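Long-range contact in molinate hydrolase (Gulosibacter molinativorax, PDB 4UB9), which hydrolyses the thiocarbamate herbicide molinate, cleaving its thioester (C-S) bond, as a zinc-binding member of the amidohydrolase family: residues A[34-40]-A[55-61]. Residues are numbered along the deposited sequence.
Sequences ETIAIVG and TTVFIED
Strands 36-39 and 55-60 are the two central strands of a small four-stranded sheet of the kind many amidohydrolases carry beside the TIM barrel, well away from the zinc site. They run antiparallel at 172°, axes 4.7 Å apart, both extended. Set the register by the hydrogen-bonded pairs Ile36-Ile59 and Ile38-Val57, with the non-hydrogen-bonded pair Ala37-Phe58 between them. Ile36 N reaches Ile59 O at 2.9 Å and Ile59 N returns to Ile36 O at 2.8 Å; Ile38 N to Val57 O and Val57 N to Ile38 O are both 2.9 Å.

Ile59, Thr35 and Ile38 lose most surface here. Ile59 (chi1 m) shares with Ile36, Ile38 and Val57 the face that meets strand 447-450 of the neighbouring sheet. Ile59 CD1 lies 3.8 Å from Ile36 CG2, and Ile38 CG1 4.2 Å from Val57 CB. On the other face Phe58 (chi1 t) leans across, its ring edge placing CD1 3.7 Å from Ala37 CB.

At Gly40, phi turns positive (78°) and the chain rounds a corner into strand 41-43; Gly40 N makes weak hydrogen bonds to Thr55 O at 2.8 Å and Thr56 OG1 at 3.3 Å. At the far end Thr35 CA makes a CA-H...O contact with Ile59 O at 3.3 Å; Asp61 leaves the extended conformation (phi/psi 51/45°), and its N donates to Thr35 OG1 (chi1 m) at 3.1 Å.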
loop_
_atom_site.group_PDB
_atom_site.type_symbol
_atom_site.label_atom_id
_atom_site.label_comp_id
_atom_site.label_asym_id
_atom_site.label_seq_id
_atom_site.Cartn_x
_atom_site.Cartn_y
_atom_site.Cartn_z
ATOM N N GLU A 34 9.199 44.563 31.715
ATOM C CA GLU A 34 8.906 45.993 31.634
ATOM C C GLU A 34 7.777 46.472 32.542
ATOM O O GLU A 34 7.165 45.685 33.282
ATOM C CB GLU A 34 8.622 46.345 30.207
ATOM C CG GLU A 34 9.912 46.533 29.447
ATOM C CD GLU A 34 9.678 46.813 28.002
ATOM O OE1 GLU A 34 8.523 47.108 27.630
ATOM O OE2 GLU A 34 10.653 46.703 27.238
ATOM N N THR A 35 7.536 47.774 32.475
ATOM C CA THR A 35 6.620 48.449 33.373
ATOM C C THR A 35 5.435 49.018 32.610
ATOM O O THR A 35 5.566 49.600 31.556
ATOM C CB THR A 35 7.343 49.543 34.123
ATOM O OG1 THR A 35 8.381 48.936 34.890
ATOM C CG2 THR A 35 6.402 50.292 35.078
ATOM N N ILE A 36 4.252 48.795 33.147
ATOM C CA ILE A 36 3.013 49.152 32.456
ATOM C C ILE A 36 1.840 49.110 33.439
ATOM O O ILE A 36 1.888 48.430 34.476
ATOM C CB ILE A 36 2.737 48.216 31.245
ATOM C CG1 ILE A 36 1.698 48.808 30.276
ATOM C CG2 ILE A 36 2.248 46.843 31.703
ATOM C CD1 ILE A 36 1.709 48.209 28.878
ATOM N N ALA A 37 0.777 49.830 33.097
ATOM C CA ALA A 37 -0.456 49.785 33.878
ATOM C C ALA A 37 -1.622 49.611 32.973
ATOM O O ALA A 37 -1.739 50.249 31.929
ATOM C CB ALA A 37 -0.628 51.051 34.682
ATOM N N ILE A 38 -2.519 48.757 33.409
ATOM C CA ILE A 38 -3.738 48.410 32.644
ATOM C C ILE A 38 -4.847 49.015 33.481
ATOM O O ILE A 38 -5.075 48.574 34.607
ATOM C CB ILE A 38 -3.974 46.874 32.514
ATOM C CG1 ILE A 38 -2.653 46.071 32.390
ATOM C CG2 ILE A 38 -4.924 46.568 31.377
ATOM C CD1 ILE A 38 -1.807 46.405 31.195
ATOM N N VAL A 39 -5.513 50.027 32.960
ATOM C CA VAL A 39 -6.399 50.831 33.825
ATOM C C VAL A 39 -7.898 50.748 33.500
ATOM O O VAL A 39 -8.340 50.888 32.352
ATOM C CB VAL A 39 -5.962 52.323 33.945
ATOM C CG1 VAL A 39 -4.461 52.432 34.099
ATOM C CG2 VAL A 39 -6.441 53.153 32.758
ATOM N N GLY A 40 -8.664 50.516 34.560
ATOM C CA GLY A 40 -10.083 50.841 34.575
ATOM C C GLY A 40 -10.944 49.856 33.837
ATOM O O GLY A 40 -11.978 50.211 33.261
ATOM N N THR A 55 -11.036 48.210 37.696
ATOM C CA THR A 55 -9.826 47.685 38.300
ATOM C C THR A 55 -8.645 48.086 37.471
ATOM O O THR A 55 -8.742 48.268 36.278
ATOM C CB THR A 55 -9.876 46.157 38.478
ATOM O OG1 THR A 55 -11.105 45.778 39.127
ATOM C CG2 THR A 55 -8.716 45.682 39.323
ATOM N N THR A 56 -7.556 48.273 38.179
ATOM C CA THR A 56 -6.300 48.599 37.611
ATOM C C THR A 56 -5.261 47.569 38.052
ATOM O O THR A 56 -5.192 47.169 39.212
ATOM C CB THR A 56 -5.862 50.041 37.980
ATOM O OG1 THR A 56 -6.642 50.960 37.190
ATOM C CG2 THR A 56 -4.371 50.281 37.721
ATOM N N VAL A 57 -4.450 47.172 37.082
ATOM C CA VAL A 57 -3.352 46.245 37.309
ATOM C C VAL A 57 -2.032 46.915 36.992
ATOM O O VAL A 57 -1.858 47.510 35.922
ATOM C CB VAL A 57 -3.462 45.010 36.418
ATOM C CG1 VAL A 57 -2.274 44.079 36.661
ATOM C CG2 VAL A 57 -4.777 44.304 36.663
ATOM N N PHE A 58 -1.120 46.850 37.940
ATOM C CA PHE A 58 0.123 47.570 37.803
ATOM C C PHE A 58 1.277 46.600 37.797
ATOM O O PHE A 58 1.464 45.806 38.733
ATOM C CB PHE A 58 0.318 48.610 38.921
ATOM C CG PHE A 58 1.484 49.530 38.694
ATOM C CD1 PHE A 58 1.382 50.572 37.806
ATOM C CD2 PHE A 58 2.669 49.383 39.411
ATOM C CE1 PHE A 58 2.445 51.436 37.588
ATOM C CE2 PHE A 58 3.737 50.253 39.210
ATOM C CZ PHE A 58 3.625 51.277 38.285
ATOM N N ILE A 59 2.079 46.729 36.753
ATOM C CA ILE A 59 3.228 45.852 36.542
ATOM C C ILE A 59 4.483 46.673 36.476
ATOM O O ILE A 59 4.548 47.669 35.775
ATOM C CB ILE A 59 3.104 45.026 35.238
ATOM C CG1 ILE A 59 1.859 44.135 35.294
ATOM C CG2 ILE A 59 4.347 44.190 34.997
ATOM C CD1 ILE A 59 1.222 43.913 33.928
ATOM N N GLU A 60 5.493 46.179 37.159
ATOM C CA GLU A 60 6.763 46.842 37.283
ATOM C C GLU A 60 7.903 45.828 37.085
ATOM O O GLU A 60 8.004 44.846 37.801
ATOM C CB GLU A 60 6.834 47.437 38.673
ATOM C CG GLU A 60 7.775 48.598 38.815
ATOM C CD GLU A 60 7.781 49.145 40.242
ATOM O OE1 GLU A 60 8.874 49.410 40.794
ATOM O OE2 GLU A 60 6.681 49.288 40.818
ATOM N N ASP A 61 8.749 46.083 36.097
ATOM C CA ASP A 61 9.868 45.197 35.775
ATOM C C ASP A 61 9.462 43.727 35.597
ATOM O O ASP A 61 10.092 42.816 36.133
ATOM C CB ASP A 61 10.960 45.334 36.839
ATOM C CG ASP A 61 11.671 46.681 36.763
ATOM O OD1 ASP A 61 11.288 47.513 35.925
ATOM O OD2 ASP A 61 12.614 46.912 37.528
#